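Local coordinates for protein lysyl oxidase (Pichia pastoris, PDB 1W7C) that probably oxidises primary amines, including peptidyl lysine side chains, to aldehydes with a copper ion and a topaquinone cofactor formed from one of its own tyrosines, at residues T43-A48 / E388-Y393; V55-T60 / V131-R136; L492-D497 / A671-T676; I545-N550 / I574-G579. All coordinates share one frame; numbering follows the deposited sequence.

Contact 1: residues T43-A48 / E388-Y393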
loop_
_atom_site.group_PDB
_atom_site.type_symbol
_atom_site.label_atom_id
_atom_site.label_comp_id
_atom_site.label_asym_id
_atom_site.label_seq_id
_atom_site.Cartn_x
_atom_site.Cartn_y
_atom_site.Cartn_z
ATOM N N THR A 43 -19.373 28.789 36.761
ATOM C CA THR A 43 -18.106 29.405 37.123
ATOM C C THR A 43 -17.161 29.352 35.918
ATOM O O THR A 43 -17.134 28.345 35.185
ATOM C CB THR A 43 -17.514 28.626 38.310
ATOM O OG1 THR A 43 -18.413 28.711 39.427
ATOM C CG2 THR A 43 -16.186 29.230 38.784
ATOM N N GLU A 44 -16.396 30.418 35.705
ATOM C CA GLU A 44 -15.331 30.408 34.686
ATOM C C GLU A 44 -14.331 29.323 35.029
ATOM O O GLU A 44 -13.987 29.138 36.193
ATOM C CB GLU A 44 -14.611 31.758 34.642
ATOM C CG GLU A 44 -15.470 32.908 34.155
ATOM C CD GLU A 44 -14.838 34.261 34.460
ATOM O OE1 GLU A 44 -15.117 34.825 35.544
ATOM O OE2 GLU A 44 -14.052 34.746 33.622
ATOM N N VAL A 45 -13.844 28.632 34.005
ATOM C CA VAL A 45 -12.963 27.500 34.186
ATOM C C VAL A 45 -11.715 27.893 34.972
ATOM O O VAL A 45 -11.216 27.110 35.789
ATOM C CB VAL A 45 -12.611 26.898 32.821
ATOM C CG1 VAL A 45 -11.528 25.836 32.971
ATOM C CG2 VAL A 45 -13.911 26.297 32.149
ATOM N N THR A 46 -11.226 29.112 34.750
ATOM C CA THR A 46 -10.036 29.599 35.464
ATOM C C THR A 46 -10.247 29.804 36.980
ATOM O O THR A 46 -9.278 29.954 37.716
ATOM C CB THR A 46 -9.478 30.897 34.817
ATOM O OG1 THR A 46 -10.528 31.858 34.602
ATOM C CG2 THR A 46 -8.906 30.613 33.420
ATOM N N LYS A 47 -11.500 29.788 37.434
ATOM C CA LYS A 47 -11.827 29.939 38.850
ATOM C C LYS A 47 -12.481 28.695 39.457
ATOM O O LYS A 47 -12.866 28.696 40.615
ATOM C CB LYS A 47 -12.762 31.149 39.019
ATOM C CG LYS A 47 -12.147 32.472 38.540
ATOM C CD LYS A 47 -13.137 33.617 38.603
ATOM C CE LYS A 47 -12.532 34.936 38.101
ATOM N NZ LYS A 47 -13.573 35.992 37.948
ATOM N N ALA A 48 -12.569 27.632 38.664
ATOM C CA ALA A 48 -13.341 26.458 38.986
ATOM C C ALA A 48 -12.532 25.408 39.746
ATOM O O ALA A 48 -11.310 25.319 39.619
ATOM C CB ALA A 48 -13.931 25.848 37.698
ATOM N N GLU A 388 -13.751 25.144 23.607
ATOM C CA GLU A 388 -13.430 24.418 24.858
ATOM C C GLU A 388 -13.205 25.414 25.976
ATOM O O GLU A 388 -12.512 26.399 25.794
ATOM C CB GLU A 388 -12.186 23.549 24.731
ATOM C CG GLU A 388 -12.215 22.581 23.576
ATOM C CD GLU A 388 -11.102 21.566 23.658
ATOM O OE1 GLU A 388 -11.273 20.528 24.391
ATOM O OE2 GLU A 388 -10.073 21.780 22.962
ATOM N N TYR A 389 -13.779 25.138 27.142
ATOM C CA TYR A 389 -13.437 25.854 28.378
ATOM C C TYR A 389 -13.430 27.356 28.162
ATOM O O TYR A 389 -12.396 28.041 28.340
ATOM C CB TYR A 389 -12.059 25.455 28.875
ATOM C CG TYR A 389 -11.813 23.997 29.111
ATOM C CD1 TYR A 389 -12.319 23.350 30.237
ATOM C CD2 TYR A 389 -11.003 23.275 28.251
ATOM C CE1 TYR A 389 -12.046 22.013 30.467
ATOM C CE2 TYR A 389 -10.729 21.951 28.466
ATOM C CZ TYR A 389 -11.249 21.318 29.567
ATOM O OH TYR A 389 -10.949 20.001 29.768
ATOM N N ASP A 390 -14.575 27.854 27.750
ATOM C CA ASP A 390 -14.850 29.287 27.686
ATOM C C ASP A 390 -14.266 30.024 26.468
ATOM O O ASP A 390 -14.485 31.213 26.340
ATOM C CB ASP A 390 -14.413 29.992 28.986
ATOM C CG ASP A 390 -15.182 29.500 30.227
ATOM O OD1 ASP A 390 -14.644 29.666 31.358
ATOM O OD2 ASP A 390 -16.325 28.965 30.169
ATOM N N GLU A 391 -13.555 29.329 25.568
ATOM C CA GLU A 391 -12.942 29.969 24.420
ATOM C C GLU A 391 -13.301 29.299 23.082
ATOM O O GLU A 391 -13.341 28.073 22.962
ATOM C CB GLU A 391 -11.429 30.045 24.610
ATOM C CG GLU A 391 -11.037 30.904 25.815
ATOM C CD GLU A 391 -9.550 30.914 26.059
ATOM O OE1 GLU A 391 -9.010 29.842 26.395
ATOM O OE2 GLU A 391 -8.932 31.990 25.916
ATOM N N PHE A 392 -13.648 30.142 22.108
ATOM C CA PHE A 392 -13.825 29.736 20.729
ATOM C C PHE A 392 -12.478 29.807 20.035
ATOM O O PHE A 392 -11.819 30.835 20.068
ATOM C CB PHE A 392 -14.867 30.656 20.076
ATOM C CG PHE A 392 -15.235 30.295 18.646
ATOM C CD1 PHE A 392 -14.525 30.817 17.567
ATOM C CD2 PHE A 392 -16.328 29.485 18.384
ATOM C CE1 PHE A 392 -14.896 30.522 16.241
ATOM C CE2 PHE A 392 -16.697 29.172 17.080
ATOM C CZ PHE A 392 -15.986 29.702 16.003
ATOM N N TYR A 393 -12.075 28.698 19.408
ATOM C CA TYR A 393 -10.779 28.572 18.737
ATOM C C TYR A 393 -11.004 28.555 17.213
ATOM O O TYR A 393 -11.707 27.678 16.693
ATOM C CB TYR A 393 -10.086 27.258 19.132
ATOM C CG TYR A 393 -9.622 27.135 20.570
ATOM C CD1 TYR A 393 -10.534 26.950 21.607
ATOM C CD2 TYR A 393 -8.271 27.139 20.882
ATOM C CE1 TYR A 393 -10.112 26.801 22.905
ATOM C CE2 TYR A 393 -7.842 26.996 22.177
ATOM C CZ TYR A 393 -8.768 26.844 23.193
ATOM O OH TYR A 393 -8.361 26.709 24.492
HETATM O O HOH W 1 -17.531 27.631 32.443
HETATM O O HOH W 2 -12.182 30.412 31.884
#
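Asp390 reaches across to Val45 through a charged hydrogen bond: the backbone N of Val45 gives its hydrogen to OD1 of Asp390 at 3.0 Å, almost straight at 172° and met nearly along the carboxylate's C-O axis. A short acidic side chain suits this place because it can take a backbone N-H at the start of the 3-10 segment 45-47. Two waters extend the grip. Water 2 donates to Asp390 OD1 at 2.6 Å and accepts from the backbone N of Thr46, while water 1 donates both to Asp390 OD2 and to the carbonyl O of Thr43. Both carboxylate oxygens are thus engaged, and the group is probably hindered from turning.

The acid is presented by a type I' turn from Glu388 to Glu391, the tight hairpin between strands 380-388 and 391-405 of the enzyme domain. Its partner is the loop that leads from helix 26-39 to strand 53-61 in the N2 region.

The valine methyls pack beside the bond. With CG1 of Val45 anti to the backbone N (chi1 172°), its CG2 falls beside that N and near the carboxylate, 3.5 Å from Asp390 OD1. CG1 makes the apolar contact, meeting CD1 of the Tyr389 ring at 3.8 Å, and CG2 sits at that ring's edge, in its plane. The branched valine therefore touches both central residues of the turn, Tyr389 and Asp390. Within the loop, Lys47 NZ forms a salt bridge with Glu44 OE1 at 3.1 Å.

Contact 2: residues V55-T60 / V131-R136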
loop_
_atom_site.group_PDB
_atom_site.type_symbol
_atom_site.label_atom_id
_atom_site.label_comp_id
_atom_site.label_asym_id
_atom_site.label_seq_id
_atom_site.Cartn_x
_atom_site.Cartn_y
_atom_site.Cartn_z
ATOM N N VAL A 55 -18.623 24.890 32.119
ATOM C CA VAL A 55 -18.881 24.341 30.799
ATOM C C VAL A 55 -17.580 23.838 30.143
ATOM O O VAL A 55 -16.575 24.567 30.070
ATOM C CB VAL A 55 -19.558 25.413 29.892
ATOM C CG1 VAL A 55 -19.832 24.881 28.478
ATOM C CG2 VAL A 55 -20.859 25.885 30.521
ATOM N N LEU A 56 -17.619 22.623 29.617
ATOM C CA LEU A 56 -16.472 22.101 28.861
ATOM C C LEU A 56 -16.585 22.339 27.362
ATOM O O LEU A 56 -15.706 22.947 26.762
ATOM C CB LEU A 56 -16.259 20.594 29.098
ATOM C CG LEU A 56 -15.652 20.137 30.396
ATOM C CD1 LEU A 56 -16.715 20.111 31.473
ATOM C CD2 LEU A 56 -15.028 18.746 30.196
ATOM N N TRP A 57 -17.666 21.803 26.787
ATOM C CA TRP A 57 -17.818 21.677 25.339
ATOM C C TRP A 57 -19.194 22.152 24.880
ATOM O O TRP A 57 -20.186 21.998 25.604
ATOM C CB TRP A 57 -17.622 20.218 24.924
ATOM C CG TRP A 57 -16.239 19.731 25.161
ATOM C CD1 TRP A 57 -15.071 20.432 24.985
ATOM C CD2 TRP A 57 -15.865 18.454 25.672
ATOM N NE1 TRP A 57 -14.000 19.649 25.336
ATOM C CE2 TRP A 57 -14.460 18.427 25.747
ATOM C CE3 TRP A 57 -16.582 17.305 26.059
ATOM C CZ2 TRP A 57 -13.750 17.317 26.226
ATOM C CZ3 TRP A 57 -15.877 16.198 26.530
ATOM C CH2 TRP A 57 -14.476 16.213 26.605
ATOM N N ILE A 58 -19.215 22.769 23.702
ATOM C CA ILE A 58 -20.426 23.190 23.013
ATOM C C ILE A 58 -20.200 22.975 21.520
ATOM O O ILE A 58 -19.322 23.611 20.945
ATOM C CB ILE A 58 -20.748 24.686 23.239
ATOM C CG1 ILE A 58 -20.922 25.005 24.721
ATOM C CG2 ILE A 58 -21.998 25.042 22.448
ATOM C CD1 ILE A 58 -21.078 26.493 25.025
ATOM N N GLU A 59 -20.945 22.035 20.942
ATOM C CA GLU A 59 -20.753 21.687 19.541
ATOM C C GLU A 59 -22.055 21.298 18.857
ATOM O O GLU A 59 -23.075 21.084 19.502
ATOM C CB GLU A 59 -19.733 20.562 19.383
ATOM C CG GLU A 59 -20.222 19.233 19.911
ATOM C CD GLU A 59 -19.421 18.033 19.425
ATOM O OE1 GLU A 59 -18.495 18.194 18.601
ATOM O OE2 GLU A 59 -19.771 16.924 19.883
ATOM N N THR A 60 -21.998 21.183 17.527
ATOM C CA THR A 60 -23.163 20.736 16.773
ATOM C C THR A 60 -23.568 19.322 17.152
ATOM O O THR A 60 -22.726 18.427 17.171
ATOM C CB THR A 60 -22.855 20.786 15.303
ATOM O OG1 THR A 60 -22.587 22.148 14.943
ATOM C CG2 THR A 60 -24.049 20.322 14.464
ATOM N N VAL A 131 -14.983 8.469 37.161
ATOM C CA VAL A 131 -14.633 8.023 35.807
ATOM C C VAL A 131 -14.710 9.207 34.825
ATOM O O VAL A 131 -14.886 9.049 33.621
ATOM C CB VAL A 131 -15.517 6.838 35.333
ATOM C CG1 VAL A 131 -15.256 5.602 36.154
ATOM C CG2 VAL A 131 -16.992 7.181 35.326
ATOM N N GLY A 132 -14.530 10.395 35.360
ATOM C CA GLY A 132 -14.729 11.617 34.633
ATOM C C GLY A 132 -13.657 11.886 33.572
ATOM O O GLY A 132 -12.648 11.178 33.449
ATOM N N HIS A 133 -13.895 12.913 32.779
ATOM C CA HIS A 133 -12.918 13.384 31.808
ATOM C C HIS A 133 -11.707 13.945 32.536
ATOM O O HIS A 133 -11.832 14.661 33.556
ATOM C CB HIS A 133 -13.543 14.464 30.938
ATOM C CG HIS A 133 -12.656 14.937 29.838
ATOM N ND1 HIS A 133 -12.179 14.103 28.861
ATOM C CD2 HIS A 133 -12.112 16.149 29.596
ATOM C CE1 HIS A 133 -11.406 14.793 28.040
ATOM N NE2 HIS A 133 -11.315 16.025 28.491
ATOM N N LEU A 134 -10.531 13.651 32.009
ATOM C CA LEU A 134 -9.298 14.254 32.490
ATOM C C LEU A 134 -9.217 15.670 31.944
ATOM O O LEU A 134 -8.570 15.939 30.930
ATOM C CB LEU A 134 -8.094 13.419 32.050
ATOM C CG LEU A 134 -6.723 13.901 32.536
ATOM C CD1 LEU A 134 -6.651 13.993 34.066
ATOM C CD2 LEU A 134 -5.614 12.983 32.001
ATOM N N ASP A 135 -9.939 16.552 32.619
ATOM C CA ASP A 135 -10.122 17.899 32.163
ATOM C C ASP A 135 -9.081 18.810 32.804
ATOM O O ASP A 135 -8.226 18.358 33.565
ATOM C CB ASP A 135 -11.568 18.405 32.349
ATOM C CG ASP A 135 -11.952 18.657 33.764
ATOM O OD1 ASP A 135 -13.093 19.183 33.917
ATOM O OD2 ASP A 135 -11.261 18.302 34.758
ATOM N N ARG A 136 -9.150 20.094 32.499
ATOM C CA ARG A 136 -8.134 21.045 32.968
ATOM C C ARG A 136 -8.091 21.059 34.496
ATOM O O ARG A 136 -7.024 21.175 35.091
ATOM C CB ARG A 136 -8.400 22.444 32.449
ATOM C CG ARG A 136 -8.079 22.584 30.999
ATOM C CD ARG A 136 -8.176 23.980 30.466
ATOM N NE ARG A 136 -7.810 23.974 29.056
ATOM C CZ ARG A 136 -8.017 24.970 28.218
ATOM N NH1 ARG A 136 -8.559 26.107 28.636
ATOM N NH2 ARG A 136 -7.643 24.836 26.951
#
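A classic beta bulge in strand 53-61 of the N2 region, where Leu56 and Trp57 both face Val86 of the neighbouring strand, probably helps bring these two consecutive side chains to the same loop, the one before helix 136-150 that carries His133. Trp57 and His133 form a T-shaped (edge-to-face) pair: the outer edge of the indole six-membered ring points at the imidazole face, with planes at 66° and centroids 4.8 Å apart. Trp57 CH2 lies over the centre of the imidazole, 3.6 Å above its plane, and CZ2 approaches His133 NE2 at 3.6 Å. His133 brings its ring there by placing CG anti to the backbone N (chi1 -175°). The long indole suits its position because its carbon rim reaches the imidazole while its NE1 hydrogen-bonds Glu388 in the hairpin of the enzyme domain. Replacing His133 by an alanine would probably leave a gap beyond the indole edge, with Leu56 CD2 losing the ring carbon it packs on.

Asp135 has a different task. It is the N-cap of helix 136-150, its OD2 accepting from the backbone N of Lys138, while OD1 hydrogen-bonds the hydroxyl of Tyr54. An aspartate is well fitted to capping, being short enough to fold back onto the first turn. Its methylene remains available for packing: Leu56 CD2 lies 4.1 Å from Asp135 CB, and the same methyl is 4.0 Å from His133 CD2.

Contact 3: residues L492-D497 / A671-T676; sequences LNYKVD and ASFMLT. With CA (calcium ion), chain D.
The rings of Tyr494 and Phe673 make a T-shaped (edge-to-face) pair, with planes at 76° and centroids 5.7 Å apart. Phe673 offers its edge to one face of Tyr494, its CE2 lying 4.0 Å from Tyr494 CD1, and that CD1 in turn lies close to the phenylalanine plane. At the next carbon of that ring, Phe673 CZ meets CG2 of Val496 at 3.9 Å, valine and ring each reaching in from its own strand. Phe673 holds CG between its backbone N and carbonyl carbon (chi1 62°), a crowded position that carries the ring to Tyr494 and Val496. Further along, Val496 CG1 and Leu675 CD1 touch at 3.8 Å as the two side chains run alongside one another in opposite senses. With a serine instead of Phe673, Tyr494 would probably lose its edge-on partner and Val496 the ring against its methyl.

No hydrogen bonds join the two segments. Their axes are 10.6 Å apart at an angle of 21°, so this is packing between two sheet layers, consistent with the beta-sandwich of the copper amine oxidase catalytic domain, and aromatic and branched apolar residues suit the interior. Next to Val496, Asp497 binds the calcium ion through OD1 at 2.3 Å, together with a water and residues that include Asp643 and Ile644. Strand 488-498 lies between strands 329-344 and 642-654, whereas strand 670-678 runs between 452-458 and 569-576, with Met674 and Thr676 touching the second subunit.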
loop_
_atom_site.group_PDB
_atom_site.type_symbol
_atom_site.label_atom_id
_atom_site.label_comp_id
_atom_site.label_asym_id
_atom_site.label_seq_id
_atom_site.Cartn_x
_atom_site.Cartn_y
_atom_site.Cartn_z
ATOM N N LEU A 492 -7.132 2.413 14.667
ATOM C CA LEU A 492 -7.998 3.547 14.280
ATOM C C LEU A 492 -9.298 2.937 13.755
ATOM O O LEU A 492 -9.245 2.008 12.956
ATOM C CB LEU A 492 -7.380 4.408 13.155
ATOM C CG LEU A 492 -6.160 5.217 13.474
ATOM C CD1 LEU A 492 -4.915 4.371 13.383
ATOM C CD2 LEU A 492 -6.054 6.425 12.532
ATOM N N ASN A 493 -10.438 3.493 14.151
ATOM C CA ASN A 493 -11.760 3.061 13.699
ATOM C C ASN A 493 -12.356 4.127 12.801
ATOM O O ASN A 493 -12.382 5.300 13.168
ATOM C CB ASN A 493 -12.691 2.832 14.889
ATOM C CG ASN A 493 -13.993 2.213 14.498
ATOM O OD1 ASN A 493 -15.046 2.843 14.634
ATOM N ND2 ASN A 493 -13.963 0.938 14.061
ATOM N N TYR A 494 -12.864 3.693 11.645
ATOM C CA TYR A 494 -13.605 4.559 10.742
ATOM C C TYR A 494 -15.044 4.065 10.586
ATOM O O TYR A 494 -15.302 2.908 10.311
ATOM C CB TYR A 494 -12.953 4.565 9.367
ATOM C CG TYR A 494 -11.577 5.215 9.303
ATOM C CD1 TYR A 494 -10.453 4.490 9.673
ATOM C CD2 TYR A 494 -11.405 6.508 8.870
ATOM C CE1 TYR A 494 -9.194 5.080 9.632
ATOM C CE2 TYR A 494 -10.183 7.089 8.814
ATOM C CZ TYR A 494 -9.069 6.362 9.191
ATOM O OH TYR A 494 -7.813 6.931 9.101
ATOM N N LYS A 495 -15.986 4.991 10.723
ATOM C CA LYS A 495 -17.384 4.735 10.400
ATOM C C LYS A 495 -17.563 4.978 8.908
ATOM O O LYS A 495 -17.362 6.107 8.432
ATOM C CB LYS A 495 -18.289 5.650 11.207
ATOM C CG LYS A 495 -19.756 5.348 11.064
ATOM C CD LYS A 495 -20.577 6.406 11.799
ATOM C CE LYS A 495 -22.085 6.095 11.806
ATOM N NZ LYS A 495 -22.821 7.255 12.422
ATOM N N VAL A 496 -17.883 3.927 8.160
ATOM C CA VAL A 496 -18.001 3.991 6.716
ATOM C C VAL A 496 -19.440 3.620 6.374
ATOM O O VAL A 496 -19.787 2.439 6.191
ATOM C CB VAL A 496 -16.992 3.016 6.028
ATOM C CG1 VAL A 496 -17.047 3.152 4.525
ATOM C CG2 VAL A 496 -15.557 3.234 6.510
ATOM N N ASP A 497 -20.297 4.623 6.312
ATOM C CA ASP A 497 -21.710 4.400 6.066
ATOM C C ASP A 497 -21.950 4.475 4.562
ATOM O O ASP A 497 -22.510 5.420 4.010
ATOM C CB ASP A 497 -22.554 5.386 6.859
ATOM C CG ASP A 497 -24.014 5.183 6.687
ATOM O OD1 ASP A 497 -24.433 4.112 6.124
ATOM O OD2 ASP A 497 -24.812 6.052 7.131
ATOM N N ALA A 671 -1.059 2.831 6.901
ATOM C CA ALA A 671 -2.198 1.924 6.831
ATOM C C ALA A 671 -3.249 2.542 5.911
ATOM O O ALA A 671 -3.390 3.766 5.851
ATOM C CB ALA A 671 -2.762 1.685 8.203
ATOM N N SER A 672 -3.971 1.693 5.161
ATOM C CA SER A 672 -4.933 2.265 4.195
ATOM C C SER A 672 -5.993 1.214 3.867
ATOM O O SER A 672 -5.782 -0.001 4.008
ATOM C CB SER A 672 -4.263 2.708 2.894
ATOM O OG SER A 672 -3.756 1.579 2.169
ATOM N N PHE A 673 -7.140 1.690 3.387
ATOM C CA PHE A 673 -8.111 0.810 2.734
ATOM C C PHE A 673 -8.728 1.600 1.567
ATOM O O PHE A 673 -8.658 2.834 1.516
ATOM C CB PHE A 673 -9.224 0.278 3.641
ATOM C CG PHE A 673 -10.128 1.347 4.236
ATOM C CD1 PHE A 673 -11.301 1.745 3.605
ATOM C CD2 PHE A 673 -9.834 1.893 5.466
ATOM C CE1 PHE A 673 -12.133 2.684 4.177
ATOM C CE2 PHE A 673 -10.668 2.817 6.053
ATOM C CZ PHE A 673 -11.838 3.215 5.407
ATOM N N MET A 674 -9.295 0.860 0.616
ATOM C CA MET A 674 -9.959 1.459 -0.535
ATOM C C MET A 674 -11.440 1.012 -0.561
ATOM O O MET A 674 -11.796 -0.064 -0.136
ATOM C CB MET A 674 -9.306 1.061 -1.862
ATOM C CG MET A 674 -8.104 1.884 -2.237
ATOM S SD MET A 674 -7.361 1.320 -3.747
ATOM C CE MET A 674 -6.517 2.640 -4.210
ATOM N N LEU A 675 -12.235 1.922 -1.143
ATOM C CA LEU A 675 -13.617 1.662 -1.497
ATOM C C LEU A 675 -13.653 1.807 -3.013
ATOM O O LEU A 675 -13.481 2.894 -3.547
ATOM C CB LEU A 675 -14.539 2.707 -0.852
ATOM C CG LEU A 675 -14.412 2.811 0.677
ATOM C CD1 LEU A 675 -15.365 3.876 1.174
ATOM C CD2 LEU A 675 -14.638 1.486 1.391
ATOM N N THR A 676 -13.893 0.677 -3.677
ATOM C CA THR A 676 -13.781 0.644 -5.136
ATOM C C THR A 676 -15.034 0.079 -5.791
ATOM O O THR A 676 -15.616 -0.883 -5.300
ATOM C CB THR A 676 -12.472 -0.048 -5.589
ATOM O OG1 THR A 676 -12.240 0.190 -6.999
ATOM C CG2 THR A 676 -12.505 -1.527 -5.408
HETATM CA CA CA D . -25.481 2.540 4.854
HETATM O O HOH W 3 -26.507 0.816 3.494
#

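Contact 4: residues I545-N550 / I574-G579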
loop_
_atom_site.group_PDB
_atom_site.type_symbol
_atom_site.label_atom_id
_atom_site.label_comp_id
_atom_site.label_asym_id
_atom_site.label_seq_id
_atom_site.Cartn_x
_atom_site.Cartn_y
_atom_site.Cartn_z
ATOM N N ILE A 545 -15.370 -9.296 11.350
ATOM C CA ILE A 545 -14.808 -9.881 10.171
ATOM C C ILE A 545 -13.317 -9.611 10.196
ATOM O O ILE A 545 -12.896 -8.472 10.360
ATOM C CB ILE A 545 -15.423 -9.273 8.900
ATOM C CG1 ILE A 545 -16.891 -9.659 8.795
ATOM C CG2 ILE A 545 -14.643 -9.695 7.635
ATOM C CD1 ILE A 545 -17.694 -8.793 7.899
ATOM N N ASN A 546 -12.510 -10.655 9.995
ATOM C CA ASN A 546 -11.087 -10.490 9.796
ATOM C C ASN A 546 -10.757 -10.804 8.344
ATOM O O ASN A 546 -11.366 -11.697 7.754
ATOM C CB ASN A 546 -10.311 -11.379 10.756
ATOM C CG ASN A 546 -10.418 -10.881 12.211
ATOM O OD1 ASN A 546 -10.457 -9.660 12.450
ATOM N ND2 ASN A 546 -10.397 -11.785 13.145
ATOM N N TRP A 547 -9.842 -10.036 7.775
ATOM C CA TRP A 547 -9.471 -10.255 6.383
ATOM C C TRP A 547 -8.994 -11.722 6.176
ATOM O O TRP A 547 -8.343 -12.305 7.041
ATOM C CB TRP A 547 -8.399 -9.247 5.955
ATOM C CG TRP A 547 -8.859 -7.824 6.088
ATOM C CD1 TRP A 547 -8.271 -6.831 6.834
ATOM C CD2 TRP A 547 -9.966 -7.198 5.406
ATOM N NE1 TRP A 547 -8.991 -5.677 6.718
ATOM C CE2 TRP A 547 -10.042 -5.878 5.864
ATOM C CE3 TRP A 547 -10.926 -7.640 4.491
ATOM C CZ2 TRP A 547 -10.964 -4.949 5.353
ATOM C CZ3 TRP A 547 -11.872 -6.736 4.016
ATOM C CH2 TRP A 547 -11.904 -5.430 4.474
ATOM N N PRO A 548 -9.344 -12.329 5.041
ATOM C CA PRO A 548 -9.174 -13.771 4.861
ATOM C C PRO A 548 -7.706 -14.167 4.646
ATOM O O PRO A 548 -6.893 -13.395 4.078
ATOM C CB PRO A 548 -9.979 -14.060 3.592
ATOM C CG PRO A 548 -9.948 -12.725 2.848
ATOM C CD PRO A 548 -10.107 -11.739 3.938
ATOM N N GLU A 549 -7.389 -15.369 5.097
ATOM C CA GLU A 549 -6.067 -15.935 4.890
ATOM C C GLU A 549 -5.749 -15.906 3.398
ATOM O O GLU A 549 -6.574 -16.255 2.566
ATOM C CB GLU A 549 -6.045 -17.358 5.419
ATOM C CG GLU A 549 -4.680 -18.018 5.351
ATOM C CD GLU A 549 -4.575 -19.222 6.274
ATOM O OE1 GLU A 549 -5.624 -19.803 6.647
ATOM O OE2 GLU A 549 -3.437 -19.623 6.619
ATOM N N ASN A 550 -4.517 -15.546 3.093
ATOM C CA ASN A 550 -4.025 -15.466 1.715
ATOM C C ASN A 550 -4.899 -14.602 0.831
ATOM O O ASN A 550 -4.911 -14.758 -0.384
ATOM C CB ASN A 550 -3.858 -16.867 1.094
ATOM C CG ASN A 550 -3.056 -16.814 -0.204
ATOM O OD1 ASN A 550 -2.032 -16.134 -0.291
ATOM N ND2 ASN A 550 -3.502 -17.587 -1.207
ATOM N N ILE A 574 -14.864 -3.143 -0.307
ATOM C CA ILE A 574 -13.986 -2.639 0.763
ATOM C C ILE A 574 -12.719 -3.483 0.701
ATOM O O ILE A 574 -12.743 -4.669 1.063
ATOM C CB ILE A 574 -14.633 -2.751 2.146
ATOM C CG1 ILE A 574 -16.016 -2.083 2.170
ATOM C CG2 ILE A 574 -13.700 -2.141 3.184
ATOM C CD1 ILE A 574 -16.748 -2.240 3.499
ATOM N N MET A 575 -11.635 -2.870 0.206
ATOM C CA MET A 575 -10.393 -3.588 -0.148
ATOM C C MET A 575 -9.326 -3.158 0.871
ATOM O O MET A 575 -8.970 -1.992 0.925
ATOM C CB MET A 575 -9.997 -3.136 -1.575
ATOM C CG MET A 575 -8.701 -3.740 -2.026
ATOM S SD MET A 575 -8.173 -3.150 -3.652
ATOM C CE MET A 575 -9.654 -2.776 -4.327
ATOM N N PRO A 576 -8.788 -4.080 1.659
ATOM C CA PRO A 576 -7.707 -3.696 2.574
ATOM C C PRO A 576 -6.420 -3.374 1.838
ATOM O O PRO A 576 -6.122 -3.976 0.829
ATOM C CB PRO A 576 -7.524 -4.921 3.448
ATOM C CG PRO A 576 -7.981 -6.076 2.561
ATOM C CD PRO A 576 -9.126 -5.523 1.734
ATOM N N GLY A 577 -5.707 -2.375 2.317
ATOM C CA GLY A 577 -4.330 -2.129 1.934
ATOM C C GLY A 577 -3.462 -2.558 3.101
ATOM O O GLY A 577 -3.791 -3.441 3.884
ATOM N N GLY A 578 -2.370 -1.873 3.282
ATOM C CA GLY A 578 -1.555 -2.133 4.437
ATOM C C GLY A 578 -2.207 -1.743 5.726
ATOM O O GLY A 578 -3.160 -1.009 5.792
ATOM N N GLY A 579 -1.727 -2.362 6.783
ATOM C CA GLY A 579 -2.203 -2.035 8.105
ATOM C C GLY A 579 -3.567 -2.563 8.421
ATOM O O GLY A 579 -4.284 -2.029 9.241
#
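The end of strand 569-576 in the copper amine oxidase enzyme domain is overlaid by the loop between strands 526-536 and 553-559, where Trp547 lies across Pro576. This is a CH-pi contact: CB of Pro576 stands 3.7 Å from the centroid of the Trp547 five-membered ring and only 14° off its normal. The pyrrolidine spreads over the same face, with CG 3.6 Å above the plane near the centre of the indole and CD approaching Trp547 CZ3 at 3.8 Å. Placing CG of Trp547 anti to the carbonyl carbon (chi1 -60°) directs the indole from the loop toward the strand. Its distal rim then continues past the proline, and Trp547 CH2 lies 3.6 Å from Ile574 O and 4.0 Å from Ile574 CG2.

Each residue suits its place. Tryptophan supplies a plane long enough to cover two alternate positions of one strand; proline gives a rigid, compact set of C-H groups at the strand's end; isoleucine turns a branched apolar side chain toward the indole and also packs on Leu675. The backbone N of Trp547 is hydrogen-bonded to the side chain of Asn601, and Asn550 forms hydrogen bonds with His582 and His653 of the second subunit.

With no hydrogen bond between the two segments, their direct contact rests on dispersion and on the weak attraction of slightly positive proline C-H groups to the electron-rich indole.

Overall arrangement
Contacts 1 and 2 are neighbours, their centres 10 Å apart, and contact 2 is nested within the chain loop closed by contact 1. Contact 2 uses strand 53-61 and contact 1 the loop just before it; Leu56 O meets Tyr389 N of the hairpin of strands 380-388 and 391-405, so the two contacts probably help hold the N2 region against the enzyme domain. Contacts 3 and 4 follow later, their centres 11 Å apart; contact 4 is nested inside the loop closed by contact 3, and both lie within the enzyme domain, where strands 569-576 and 670-678 are adjacent and both contacts touch the second subunit. Contacts 1 and 4, 45 Å between centres, lie on opposite sides of the chain's centre.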